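Local coordinates for sporulation-control protein spo0M (Bacillus subtilis, PDB 5CL2), which controls expression of spo0A and is required for the cell to pass the morphological stage 0 of sporulation, at residues A66-F71 / L95-T100; N136-I141 / F169-T174; F159-P164 / L223-F228; I198-D203 / E241-I246. All blocks are in the same frame, centred on the assembly; numbering follows the deposited sequence.

Interaction 1: residues A66-F71 / L95-T100; sequences ATIHSF and LDTPIT
The CG2 methyl of Ile68 lies 3.8 Å from OG1 of Thr97, a hydroxyl oxygen that is also hydrogen-bonded to the backbone oxygen of Pro94. The Ile68 side of the contact is a classic beta bulge: Ile68 and His69 both face Leu49 on strand 40-57, and the edge strand 60-79 turns a corner there. At this corner the Ile68 side chain faces the loop between strands 84-92 and 106-114, in a region that sequence places among arrestin-like folds. A beta-branched residue suits the position because its two arms can take different partners. The CG2 methyl meets Thr97, the two side chains crossing at about a right angle, while the longer arm, extended at chi2 166°, carries CD1 to Pro98. Proline fits this buried loop, since it offers apolar ring carbons and has no amide hydrogen to satisfy. A polar link between the segments runs through Arg162, whose NE makes a salt bridge with OD2 of Asp96 and whose NH2 bonds to the backbone oxygen of Ile68, so one guanidinium spans both segments. Behind the loop, Pro98 rests on Phe165 and Gln167 of strand 165-173, which belongs to the five-stranded sheet of the C-terminal half. The closest approach between the two segments is apolar, the CD1 methyl of Ile68 meeting ring carbon CD of Pro98 at 3.6 Å.

Interaction 2: residues N136-I141 / F169-T174; sequences NVLEAI and FEFVPT
Ile141 lays its CG2 methyl over one face of the Phe171 ring, 3.8 Å from the ring centroid and 19° off the normal, a CH-pi contact displaced toward the rim. This is the tight part of the packing, where the helix 132-143 rests on strand 165-173 of the antiparallel five-stranded sheet. The local axes lie 11.2 Å apart and run nearly parallel, at 18°. Leu138, one helical turn earlier, brings CD2 to the ring edge, 3.6 Å from CZ of Phe171 and near the ring plane. The ring is thus held from two directions, above and at its rim. Ile141 can supply the upper methyl because a chi1 of -70° places CG1 beside the backbone N and so leaves CG2 anti to it; branching at CB keeps that methyl close to the helix. The contact slackens toward Phe169, whose CD2 lies 4.4 Å from Leu138 CD2 and is approached obliquely; the Phe169 ring has an edge-to-face partner in Phe189. Away from the Phe171 ring the residue types change. Glu139 points away on the exposed side of the helix, and Glu170, alternating with the phenylalanines along the strand, forms a salt bridge with Arg205. Contact between the segments is made by hydrocarbon groups alone, which implies that helix and sheet are held here by dispersion and the burial of apolar surface, with shape deciding the fit.

Interaction 3: residues F159-P164 / L223-F228; sequences FQRRLP and LVRVRF
The side chains of Phe159 and Arg225 run antiparallel alongside one another, ring and guanidinium planes 77° apart. Arg225 NH1 arrives at the edge of the ring, near its plane, and stands 3.6 Å from CD1 of Phe159. The charged group therefore lies beside the aromatic rim instead of over a face, and the pair is not a cation-pi stack. Leu223 reaches the same ring from the opposite direction to Phe159 itself, also at the edge, its CD1 4.1 Å from CZ of Phe159; leucine suits this place because its branched methyl CD1 can pack against the hydrocarbon rim of the ring. Arg225 can extend so far because its chain is stretched from CG to NE, continuing a first torsion of -158° that points CG away from the backbone N. Arg161, by contrast, is kinked at chi2 and chi3, and its NH1 still ends 3.9 Å from NH2 of Arg225. Those two guanidinium planes are also 77° apart, Arg161 NH1 lying at the edge of the Arg225 group. On the Arg225 side the like charges are probably eased by acids: NE forms a salt bridge with Glu197, and NH1 has a long, weak ion pair with Asp192 of the second subunit. The loop 159-164 bridges toward edge strand 224-229 across the sheet surface, where Phe159 packs on Ile188 of strand 185-191 and on Ile199 of strand 195-202.

Interaction 4: residues I198-D203 / E241-I246; sequences IIFEVD and EVLEEI
Ile246 and Phe200 meet by a CH-pi contact: the CG2 methyl of the isoleucine sits almost exactly over the centre of the ring, 3.9 Å from its centroid and 5° off the normal. The longer arm of Ile246 turns toward the backbone N (chi1 -62°), which leaves the short branch facing the ring. The other face of the ring is occupied from within the strand by CG2 of Ile198, 3.3 Å above the plane and offset toward the rim, so Phe200 is sandwiched between two aliphatic methyls. Plain apolar contacts fill in around these. Leu243 CD2 lies at the ring edge, in its plane, 3.8 Å from CZ of Phe200, and Ile246 CD1 comes within 3.9 Å of the same CZ. The two helix residues are three positions apart and so fall on one side of helix 236-248, which packs on the antiparallel five-stranded sheet that includes strand 195-202; the exposed Glu241, Glu244 and Glu245 suit the helix surface turned to solvent. Leucine and isoleucine serve the side facing the sheet, offering methyls at different heights round a flat ring. Polar bonds lie apart from the hydrophobic contact. On the other side of the strand from Phe200, Glu201 is buried but well supplied: OE1 bonds to the hydroxyl of Tyr217, and OE2 forms a salt bridge with NH2 of Arg207.

From the N terminus, interaction 1 comes first, closing a loop between edge strand 60-79 and the turn after strand 84-92; it is complete before any other opens. Interaction 2 then spans from helix 132-143 to strand 165-173, and interaction 3 starts inside that loop, at 159-164, and ends far beyond it at 223-228, so the two cross. Interaction 4 opens within the span of interaction 3 and closes at helix 236-248, crossing it in turn, while interactions 2 and 4 follow in series. Interactions 2, 3 and 4 all reach the five-stranded sheet, with both helices meeting where Ala140 packs on Leu243. Ile99 against Phe169 joins interaction 1 to interaction 2.

Interaction 1: residues A66-F71 / L95-T100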
# COMPACT_ATOMS: atom_id res chain seq x y z
N ALA A 66 -10.22 -3.87 10.41
CA ALA A 66 -9.24 -3.92 9.32
C ALA A 66 -8.07 -4.81 9.67
O ALA A 66 -7.53 -4.72 10.78
CB ALA A 66 -8.74 -2.53 8.99
N THR A 67 -7.65 -5.64 8.71
CA THR A 67 -6.56 -6.57 8.94
C THR A 67 -5.22 -5.97 8.54
O THR A 67 -5.00 -5.65 7.38
CB THR A 67 -6.82 -7.89 8.17
OG1 THR A 67 -8.03 -8.48 8.65
CG2 THR A 67 -5.68 -8.87 8.35
N ILE A 68 -4.32 -5.82 9.51
CA ILE A 68 -2.99 -5.25 9.27
C ILE A 68 -2.01 -6.29 8.72
O ILE A 68 -1.15 -6.00 7.87
CB ILE A 68 -2.41 -4.66 10.56
CG1 ILE A 68 -3.26 -3.48 11.02
CG2 ILE A 68 -1.01 -4.17 10.35
CD1 ILE A 68 -2.95 -3.06 12.45
N HIS A 69 -2.10 -7.50 9.27
CA HIS A 69 -1.23 -8.58 8.86
C HIS A 69 -1.90 -9.90 9.13
O HIS A 69 -2.67 -10.02 10.09
CB HIS A 69 0.10 -8.50 9.58
CG HIS A 69 1.07 -9.57 9.21
ND1 HIS A 69 1.55 -9.71 7.92
CD2 HIS A 69 1.66 -10.53 9.94
CE1 HIS A 69 2.41 -10.71 7.88
NE2 HIS A 69 2.49 -11.24 9.10
N SER A 70 -1.60 -10.90 8.32
CA SER A 70 -2.20 -12.20 8.51
C SER A 70 -1.20 -13.25 8.06
O SER A 70 -0.47 -13.01 7.11
CB SER A 70 -3.51 -12.29 7.73
OG SER A 70 -4.11 -13.55 7.88
N PHE A 71 -1.10 -14.37 8.79
CA PHE A 71 -0.27 -15.50 8.38
C PHE A 71 -0.71 -16.81 9.06
O PHE A 71 -1.39 -16.79 10.09
CB PHE A 71 1.21 -15.23 8.66
CG PHE A 71 1.58 -15.38 10.10
CD1 PHE A 71 1.27 -14.39 11.01
CD2 PHE A 71 2.23 -16.52 10.54
CE1 PHE A 71 1.61 -14.54 12.35
CE2 PHE A 71 2.58 -16.68 11.87
CZ PHE A 71 2.26 -15.69 12.79
N LEU A 95 5.41 -1.77 9.24
CA LEU A 95 5.74 -0.38 9.57
C LEU A 95 4.54 0.56 9.55
O LEU A 95 4.61 1.68 10.08
CB LEU A 95 6.82 0.14 8.62
CG LEU A 95 8.19 -0.50 8.83
CD1 LEU A 95 9.26 0.08 7.89
CD2 LEU A 95 8.60 -0.32 10.28
N ASP A 96 3.44 0.14 8.94
CA ASP A 96 2.23 0.99 8.93
C ASP A 96 1.26 0.61 10.06
O ASP A 96 0.11 1.06 10.07
CB ASP A 96 1.52 0.94 7.56
CG ASP A 96 1.36 -0.49 7.06
OD1 ASP A 96 1.78 -1.39 7.81
OD2 ASP A 96 0.79 -0.73 5.96
N THR A 97 1.68 -0.27 10.98
CA THR A 97 0.89 -0.53 12.20
C THR A 97 0.68 0.76 12.99
O THR A 97 1.65 1.44 13.32
CB THR A 97 1.60 -1.56 13.12
OG1 THR A 97 1.82 -2.78 12.42
CG2 THR A 97 0.78 -1.84 14.37
N PRO A 98 -0.58 1.08 13.33
CA PRO A 98 -0.85 2.34 14.03
C PRO A 98 -0.33 2.29 15.46
O PRO A 98 -0.18 1.20 16.02
CB PRO A 98 -2.37 2.43 14.05
CG PRO A 98 -2.87 1.23 13.28
CD PRO A 98 -1.78 0.24 13.27
N ILE A 99 -0.06 3.46 16.01
CA ILE A 99 0.40 3.62 17.39
C ILE A 99 -0.81 3.53 18.31
O ILE A 99 -1.87 4.07 17.99
CB ILE A 99 1.12 4.98 17.56
CG1 ILE A 99 2.47 4.96 16.84
CG2 ILE A 99 1.30 5.35 19.03
CD1 ILE A 99 2.97 6.36 16.46
N THR A 100 -0.66 2.84 19.45
CA THR A 100 -1.81 2.69 20.32
C THR A 100 -1.81 3.87 21.27
O THR A 100 -1.10 3.90 22.28
CB THR A 100 -1.75 1.38 21.14
OG1 THR A 100 -1.99 0.26 20.27
CG2 THR A 100 -2.79 1.38 22.22

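Interaction 2: residues N136-I141 / F169-T174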
# COMPACT_ATOMS: atom_id res chain seq x y z
N ASN A 136 10.27 11.64 18.10
CA ASN A 136 11.06 12.85 17.89
C ASN A 136 10.21 13.92 17.25
O ASN A 136 10.23 15.07 17.70
CB ASN A 136 12.29 12.57 17.00
CG ASN A 136 13.39 11.80 17.73
OD1 ASN A 136 13.30 11.53 18.93
ND2 ASN A 136 14.43 11.44 16.99
N VAL A 137 9.45 13.56 16.22
CA VAL A 137 8.59 14.55 15.56
C VAL A 137 7.54 15.09 16.55
O VAL A 137 7.26 16.28 16.57
CB VAL A 137 7.87 13.97 14.33
CG1 VAL A 137 7.02 15.05 13.67
CG2 VAL A 137 8.89 13.45 13.32
N LEU A 138 6.99 14.21 17.37
CA LEU A 138 5.92 14.57 18.31
C LEU A 138 6.43 15.54 19.36
O LEU A 138 5.78 16.55 19.68
CB LEU A 138 5.36 13.32 18.98
CG LEU A 138 4.65 12.33 18.05
CD1 LEU A 138 4.28 11.02 18.80
CD2 LEU A 138 3.43 12.98 17.39
N GLU A 139 7.59 15.21 19.92
CA GLU A 139 8.23 16.08 20.89
C GLU A 139 8.57 17.43 20.26
O GLU A 139 8.32 18.47 20.86
CB GLU A 139 9.48 15.42 21.45
CG GLU A 139 10.34 16.33 22.32
CD GLU A 139 11.60 15.64 22.83
OE1 GLU A 139 11.79 14.44 22.52
OE2 GLU A 139 12.39 16.28 23.55
N ALA A 140 9.11 17.39 19.05
CA ALA A 140 9.44 18.60 18.30
C ALA A 140 8.24 19.51 18.10
O ALA A 140 8.34 20.72 18.28
CB ALA A 140 10.06 18.24 16.96
N ILE A 141 7.11 18.93 17.69
CA ILE A 141 5.88 19.69 17.47
C ILE A 141 5.37 20.29 18.78
O ILE A 141 4.99 21.47 18.83
CB ILE A 141 4.78 18.80 16.85
CG1 ILE A 141 5.12 18.44 15.40
CG2 ILE A 141 3.43 19.49 16.93
CD1 ILE A 141 5.17 19.62 14.44
N PHE A 169 -2.89 12.27 13.53
CA PHE A 169 -2.57 12.94 14.80
C PHE A 169 -3.05 14.39 14.76
O PHE A 169 -2.68 15.14 13.85
CB PHE A 169 -1.07 12.89 15.08
CG PHE A 169 -0.54 11.50 15.29
CD1 PHE A 169 -0.27 10.69 14.22
CD2 PHE A 169 -0.36 11.00 16.57
CE1 PHE A 169 0.19 9.39 14.40
CE2 PHE A 169 0.10 9.71 16.75
CZ PHE A 169 0.37 8.91 15.66
N GLU A 170 -3.87 14.77 15.73
CA GLU A 170 -4.40 16.14 15.81
C GLU A 170 -3.87 16.85 17.05
O GLU A 170 -4.01 16.36 18.19
CB GLU A 170 -5.92 16.13 15.83
CG GLU A 170 -6.54 17.49 16.10
CD GLU A 170 -7.96 17.35 16.58
OE1 GLU A 170 -8.72 16.59 15.93
OE2 GLU A 170 -8.33 18.00 17.59
N PHE A 171 -3.20 17.97 16.80
CA PHE A 171 -2.59 18.82 17.81
C PHE A 171 -3.38 20.11 17.97
O PHE A 171 -3.95 20.62 16.99
CB PHE A 171 -1.17 19.18 17.44
CG PHE A 171 -0.26 18.01 17.22
CD1 PHE A 171 -0.25 17.36 16.00
CD2 PHE A 171 0.62 17.61 18.20
CE1 PHE A 171 0.60 16.31 15.78
CE2 PHE A 171 1.47 16.55 17.99
CZ PHE A 171 1.47 15.91 16.77
N VAL A 172 -3.34 20.66 19.17
CA VAL A 172 -3.98 21.92 19.48
C VAL A 172 -2.90 22.96 19.82
O VAL A 172 -1.92 22.64 20.51
CB VAL A 172 -4.97 21.75 20.68
CG1 VAL A 172 -5.46 23.07 21.19
CG2 VAL A 172 -6.13 20.89 20.27
N PRO A 173 -3.06 24.20 19.32
CA PRO A 173 -2.03 25.23 19.54
C PRO A 173 -2.03 25.64 21.00
O PRO A 173 -3.10 25.92 21.53
CB PRO A 173 -2.47 26.41 18.63
CG PRO A 173 -3.91 26.18 18.34
CD PRO A 173 -4.11 24.65 18.39
N THR A 174 -0.87 25.63 21.65
CA THR A 174 -0.78 26.10 23.03
C THR A 174 -0.15 27.47 23.23
O THR A 174 -0.09 27.95 24.36
CB THR A 174 -0.00 25.11 23.87
OG1 THR A 174 1.34 25.04 23.39
CG2 THR A 174 -0.64 23.74 23.76

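Interaction 3: residues F159-P164 / L223-F228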
# COMPACT_ATOMS: atom_id res chain seq x y z
N PHE A 159 -5.00 8.48 -0.38
CA PHE A 159 -3.56 8.20 -0.39
C PHE A 159 -3.20 6.84 -0.99
O PHE A 159 -2.02 6.56 -1.25
CB PHE A 159 -3.01 8.29 1.03
CG PHE A 159 -3.11 9.66 1.63
CD1 PHE A 159 -2.43 10.72 1.07
CD2 PHE A 159 -3.91 9.89 2.73
CE1 PHE A 159 -2.54 11.99 1.60
CE2 PHE A 159 -4.00 11.15 3.28
CZ PHE A 159 -3.32 12.21 2.71
N GLN A 160 -4.21 6.01 -1.24
CA GLN A 160 -3.99 4.72 -1.90
C GLN A 160 -2.84 3.90 -1.28
O GLN A 160 -2.00 3.36 -2.00
CB GLN A 160 -3.73 4.92 -3.40
CG GLN A 160 -4.93 5.57 -4.15
CD GLN A 160 -4.77 5.61 -5.67
OE1 GLN A 160 -4.07 4.78 -6.27
NE2 GLN A 160 -5.46 6.57 -6.30
N ARG A 161 -2.81 3.82 0.05
CA ARG A 161 -1.76 3.05 0.74
C ARG A 161 -2.10 1.55 0.79
O ARG A 161 -3.17 1.11 0.33
CB ARG A 161 -1.58 3.57 2.17
CG ARG A 161 -1.63 5.07 2.30
CD ARG A 161 -0.43 5.66 1.64
NE ARG A 161 0.78 5.27 2.35
CZ ARG A 161 2.00 5.43 1.84
NH1 ARG A 161 2.14 5.95 0.64
NH2 ARG A 161 3.08 5.07 2.53
N ARG A 162 -1.21 0.78 1.39
CA ARG A 162 -1.42 -0.65 1.58
C ARG A 162 -2.70 -0.87 2.40
O ARG A 162 -3.58 -1.64 2.01
CB ARG A 162 -0.22 -1.27 2.26
CG ARG A 162 -0.25 -2.79 2.25
CD ARG A 162 0.89 -3.41 3.05
NE ARG A 162 0.78 -3.19 4.49
CZ ARG A 162 0.21 -4.04 5.34
NH1 ARG A 162 -0.36 -5.15 4.87
NH2 ARG A 162 0.16 -3.78 6.64
N LEU A 163 -2.82 -0.13 3.50
CA LEU A 163 -4.03 -0.18 4.33
C LEU A 163 -5.04 0.90 3.88
O LEU A 163 -4.66 1.90 3.32
CB LEU A 163 -3.65 0.01 5.79
CG LEU A 163 -2.64 -1.03 6.24
CD1 LEU A 163 -2.19 -0.73 7.68
CD2 LEU A 163 -3.28 -2.44 6.14
N PRO A 164 -6.33 0.66 4.11
CA PRO A 164 -7.43 1.57 3.78
C PRO A 164 -7.48 2.84 4.64
O PRO A 164 -8.25 3.76 4.33
CB PRO A 164 -8.67 0.72 3.99
CG PRO A 164 -8.22 -0.37 5.00
CD PRO A 164 -6.81 -0.65 4.60
N LEU A 223 -1.93 20.42 -0.16
CA LEU A 223 -1.55 19.58 0.94
C LEU A 223 -0.04 19.61 1.06
O LEU A 223 0.65 19.53 0.05
CB LEU A 223 -2.08 18.16 0.70
CG LEU A 223 -1.83 17.04 1.68
CD1 LEU A 223 -2.99 16.09 1.54
CD2 LEU A 223 -0.54 16.37 1.30
N VAL A 224 0.48 19.76 2.27
CA VAL A 224 1.93 19.75 2.45
C VAL A 224 2.45 18.35 2.71
O VAL A 224 2.03 17.68 3.66
CB VAL A 224 2.35 20.68 3.57
CG1 VAL A 224 3.84 20.57 3.81
CG2 VAL A 224 1.98 22.10 3.19
N ARG A 225 3.34 17.88 1.85
CA ARG A 225 3.84 16.53 1.97
C ARG A 225 5.37 16.49 1.91
O ARG A 225 5.94 16.75 0.87
CB ARG A 225 3.23 15.65 0.88
CG ARG A 225 3.25 14.18 1.21
CD ARG A 225 2.27 13.39 0.35
NE ARG A 225 2.65 11.98 0.33
CZ ARG A 225 1.90 11.00 -0.17
NH1 ARG A 225 0.71 11.27 -0.70
NH2 ARG A 225 2.34 9.75 -0.14
N VAL A 226 6.01 16.12 3.02
CA VAL A 226 7.47 16.24 3.10
C VAL A 226 8.18 14.97 3.60
O VAL A 226 7.82 14.43 4.66
CB VAL A 226 7.87 17.41 4.03
CG1 VAL A 226 9.37 17.40 4.32
CG2 VAL A 226 7.42 18.76 3.44
N ARG A 227 9.20 14.52 2.87
CA ARG A 227 9.99 13.38 3.34
C ARG A 227 11.22 13.80 4.14
O ARG A 227 11.95 14.70 3.74
CB ARG A 227 10.43 12.51 2.16
CG ARG A 227 11.55 11.57 2.54
CD ARG A 227 11.69 10.41 1.58
NE ARG A 227 12.28 9.28 2.28
CZ ARG A 227 11.56 8.29 2.80
NH1 ARG A 227 10.24 8.28 2.67
NH2 ARG A 227 12.17 7.30 3.44
N PHE A 228 11.40 13.17 5.29
CA PHE A 228 12.58 13.27 6.14
C PHE A 228 13.36 11.96 6.10
O PHE A 228 12.76 10.87 6.07
CB PHE A 228 12.21 13.56 7.60
CG PHE A 228 11.52 14.87 7.83
CD1 PHE A 228 10.22 15.08 7.38
CD2 PHE A 228 12.14 15.88 8.54
CE1 PHE A 228 9.58 16.29 7.61
CE2 PHE A 228 11.50 17.09 8.77
CZ PHE A 228 10.23 17.29 8.31

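Interaction 4: residues I198-D203 / E241-I246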
# COMPACT_ATOMS: atom_id res chain seq x y z
N ILE A 198 5.91 12.94 6.27
CA ILE A 198 4.88 13.64 7.04
C ILE A 198 3.92 14.40 6.15
O ILE A 198 4.35 15.12 5.23
CB ILE A 198 5.46 14.62 8.05
CG1 ILE A 198 6.55 13.96 8.86
CG2 ILE A 198 4.38 15.12 8.98
CD1 ILE A 198 6.91 14.71 10.08
N ILE A 199 2.63 14.19 6.38
CA ILE A 199 1.60 14.95 5.71
C ILE A 199 1.05 15.96 6.71
O ILE A 199 0.73 15.61 7.85
CB ILE A 199 0.50 14.04 5.15
CG1 ILE A 199 1.10 13.08 4.13
CG2 ILE A 199 -0.62 14.86 4.56
CD1 ILE A 199 0.14 11.99 3.69
N PHE A 200 1.01 17.22 6.29
CA PHE A 200 0.59 18.33 7.14
C PHE A 200 -0.73 18.85 6.63
O PHE A 200 -0.94 18.96 5.43
CB PHE A 200 1.62 19.47 7.11
CG PHE A 200 2.96 19.10 7.68
CD1 PHE A 200 3.87 18.36 6.93
CD2 PHE A 200 3.34 19.54 8.93
CE1 PHE A 200 5.10 18.04 7.44
CE2 PHE A 200 4.58 19.22 9.45
CZ PHE A 200 5.46 18.46 8.69
N GLU A 201 -1.62 19.17 7.55
CA GLU A 201 -2.85 19.83 7.16
C GLU A 201 -3.27 20.69 8.37
O GLU A 201 -2.80 20.45 9.48
CB GLU A 201 -3.86 18.77 6.71
CG GLU A 201 -5.23 19.22 6.24
CD GLU A 201 -5.25 20.03 4.97
OE1 GLU A 201 -5.00 19.50 3.87
OE2 GLU A 201 -5.59 21.21 5.09
N VAL A 202 -4.08 21.73 8.16
CA VAL A 202 -4.51 22.55 9.28
C VAL A 202 -6.01 22.73 9.23
O VAL A 202 -6.62 22.65 8.16
CB VAL A 202 -3.84 23.96 9.30
CG1 VAL A 202 -2.31 23.84 9.22
CG2 VAL A 202 -4.37 24.82 8.18
N ASP A 203 -6.61 22.92 10.41
CA ASP A 203 -8.01 23.33 10.53
C ASP A 203 -9.00 22.34 9.91
O ASP A 203 -10.09 22.73 9.51
CB ASP A 203 -8.25 24.73 9.90
CG ASP A 203 -7.58 25.88 10.70
OD1 ASP A 203 -7.26 25.69 11.90
OD2 ASP A 203 -7.44 27.00 10.13
N GLU A 241 13.52 23.00 13.85
CA GLU A 241 13.54 24.24 13.07
C GLU A 241 13.02 23.97 11.67
O GLU A 241 12.38 24.84 11.06
CB GLU A 241 14.94 24.87 13.00
CG GLU A 241 15.85 24.64 14.20
CD GLU A 241 17.17 25.41 14.07
OE1 GLU A 241 17.17 26.48 13.41
OE2 GLU A 241 18.19 24.94 14.62
N VAL A 242 13.23 22.75 11.16
CA VAL A 242 12.64 22.40 9.88
C VAL A 242 11.12 22.40 9.99
O VAL A 242 10.41 22.91 9.11
CB VAL A 242 13.14 21.02 9.38
CG1 VAL A 242 12.35 20.57 8.15
CG2 VAL A 242 14.63 21.07 9.08
N LEU A 243 10.61 21.87 11.10
CA LEU A 243 9.17 21.83 11.33
C LEU A 243 8.59 23.24 11.48
O LEU A 243 7.55 23.56 10.89
CB LEU A 243 8.87 20.95 12.55
CG LEU A 243 9.22 19.49 12.25
CD1 LEU A 243 9.16 18.62 13.48
CD2 LEU A 243 8.33 18.92 11.14
N GLU A 244 9.30 24.10 12.21
CA GLU A 244 8.92 25.52 12.34
C GLU A 244 8.81 26.20 10.95
O GLU A 244 7.82 26.89 10.65
CB GLU A 244 9.93 26.25 13.23
CG GLU A 244 9.49 27.62 13.74
CD GLU A 244 10.51 28.25 14.69
OE1 GLU A 244 11.73 28.10 14.46
OE2 GLU A 244 10.09 28.82 15.72
N GLU A 245 9.81 25.97 10.11
CA GLU A 245 9.79 26.48 8.72
C GLU A 245 8.61 25.96 7.90
O GLU A 245 7.98 26.73 7.17
CB GLU A 245 11.09 26.14 7.98
CG GLU A 245 11.21 26.90 6.64
CD GLU A 245 12.64 27.02 6.11
OE1 GLU A 245 13.59 26.70 6.86
OE2 GLU A 245 12.81 27.42 4.94
N ILE A 246 8.36 24.65 7.97
CA ILE A 246 7.24 24.04 7.25
C ILE A 246 5.92 24.67 7.69
O ILE A 246 5.08 25.01 6.85
CB ILE A 246 7.17 22.50 7.47
CG1 ILE A 246 8.44 21.83 6.92
CG2 ILE A 246 5.95 21.94 6.77
CD1 ILE A 246 8.56 20.33 7.19